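Local coordinates for endo-beta-N-acetylglucosaminidase F1 (PDB 6TCV), which probably cleaves high-mannose N-glycans between the two core N-acetylglucosamine residues, as an endo-beta-N-acetylglucosaminidase of a human gut bacterium, at residues L260-Q263 / G264-F268. The protein carries 2 engineered substitutions. Residues are numbered along the deposited sequence; the frame is centred on the assembly and turned at random.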
loop_
_atom_site.group_PDB
_atom_site.type_symbol
_atom_site.label_atom_id
_atom_site.label_comp_id
_atom_site.label_asym_id
_atom_site.label_seq_id
_atom_site.Cartn_x
_atom_site.Cartn_y
_atom_site.Cartn_z
ATOM N N LEU A 260 -1.924 6.792 20.072
ATOM C CA LEU A 260 -0.502 6.890 20.449
ATOM C C LEU A 260 -0.127 8.355 20.564
ATOM O O LEU A 260 -0.587 9.176 19.759
ATOM C CB LEU A 260 0.354 6.174 19.398
ATOM C CG LEU A 260 -0.015 4.713 19.165
ATOM C CD1 LEU A 260 0.894 4.082 18.172
ATOM C CD2 LEU A 260 -0.021 3.883 20.464
ATOM N N SER A 261 0.694 8.665 21.585
ATOM C CA SER A 261 1.284 9.980 21.689
ATOM C C SER A 261 2.216 10.209 20.506
ATOM O O SER A 261 2.519 9.294 19.742
ATOM C CB SER A 261 2.087 10.056 22.990
ATOM O OG SER A 261 3.168 9.145 22.871
ATOM N N GLU A 262 2.738 11.426 20.373
ATOM C CA GLU A 262 3.643 11.680 19.270
ATOM C C GLU A 262 4.846 10.725 19.308
ATOM O O GLU A 262 5.210 10.138 18.288
ATOM C CB GLU A 262 4.116 13.137 19.253
ATOM C CG GLU A 262 5.068 13.380 18.111
ATOM C CD GLU A 262 5.311 14.843 17.791
ATOM O OE1 GLU A 262 4.740 15.702 18.491
ATOM O OE2 GLU A 262 6.113 15.092 16.851
ATOM N N GLN A 263 5.511 10.595 20.462
ATOM C CA GLN A 263 6.651 9.679 20.572
ATOM C C GLN A 263 6.209 8.228 20.412
ATOM O O GLN A 263 6.915 7.417 19.822
ATOM C CB GLN A 263 7.429 9.884 21.849
ATOM C CG GLN A 263 8.784 9.170 21.839
ATOM C CD GLN A 263 9.709 9.681 20.723
ATOM O OE1 GLN A 263 9.919 10.901 20.603
ATOM N NE2 GLN A 263 10.301 8.809 19.973
ATOM N N GLY A 264 5.067 7.858 21.013
ATOM C CA GLY A 264 4.595 6.498 20.857
ATOM C C GLY A 264 4.336 6.147 19.396
ATOM O O GLY A 264 4.638 5.036 18.956
ATOM N N ALA A 265 3.796 7.099 18.633
ATOM C CA ALA A 265 3.530 6.898 17.212
ATOM C C ALA A 265 4.813 6.830 16.417
ATOM O O ALA A 265 4.928 6.004 15.504
ATOM C CB ALA A 265 2.659 8.029 16.713
ATOM N N LYS A 266 5.786 7.685 16.724
ATOM C CA LYS A 266 7.054 7.577 16.041
ATOM C C LYS A 266 7.662 6.191 16.232
ATOM O O LYS A 266 8.149 5.566 15.274
ATOM C CB LYS A 266 8.025 8.631 16.575
ATOM C CG LYS A 266 7.716 10.058 16.110
ATOM C CD LYS A 266 8.673 11.071 16.678
ATOM C CE LYS A 266 8.356 12.471 16.183
ATOM N NZ LYS A 266 9.081 13.511 16.938
ATOM N N ASP A 267 7.686 5.704 17.479
ATOM C CA ASP A 267 8.327 4.411 17.722
ATOM C C ASP A 267 7.545 3.284 17.072
ATOM O O ASP A 267 8.135 2.380 16.486
ATOM C CB ASP A 267 8.506 4.155 19.218
ATOM C CG ASP A 267 9.411 5.146 19.873
ATOM O OD1 ASP A 267 10.165 5.877 19.247
ATOM O OD2 ASP A 267 9.639 4.923 21.141
ATOM N N PHE A 268 6.211 3.313 17.170
ATOM C CA PHE A 268 5.441 2.219 16.597
ATOM C C PHE A 268 5.565 2.233 15.082
ATOM O O PHE A 268 5.722 1.158 14.464
ATOM C CB PHE A 268 3.979 2.328 17.050
ATOM C CG PHE A 268 3.152 1.152 16.645
ATOM C CD1 PHE A 268 3.319 -0.088 17.258
ATOM C CD2 PHE A 268 2.268 1.254 15.589
ATOM C CE1 PHE A 268 2.560 -1.160 16.833
ATOM C CE2 PHE A 268 1.546 0.191 15.175
ATOM C CZ PHE A 268 1.706 -1.016 15.805
HETATM O O HOH W 1 8.252 13.151 19.707
#
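S261 is the N-cap of helix 262-278, which links strands 243-249 and 283-287 in a beta-alpha-beta unit. Its OG accepts from G264 N at 3.0 Å. With chi1 at 66°, OG lies between the backbone N and the carbonyl carbon of S261, which points it at the G264 amide. The same OG is hydrogen-bonded to P299 O. S261 O takes A265 N at 2.8 Å and starts the regular helical bonding. K266 N to E262 O and D267 N to Q263 O continue it.

L260, just before the cap, packs its side chain against A265 and F268. Its CD1 lies 3.7 Å from F268 CB and reaches the ring obliquely, while its CB sits against A265. I206 also touches both L260 and F268.

The outer side is polar. E262 and K266 run side by side, and OE2 of E262 meets NZ of K266 at 3.4 Å, a weak salt bridge. R311 is a second, distant cationic partner of E262. The Q263 chain bends at chi2 (61°), which brings NE2 to within 3.0 Å of D267 OD1. D267 OD1 lies near the amide plane of Q263, but NE2 comes from above the carboxylate plane. One water joins Q263 OE1 to K266 NZ. S261 OG stands in for the carbonyl that a first-turn amide lacks within the helix, and the acidic E262 probably suits the positive end of the helix dipole.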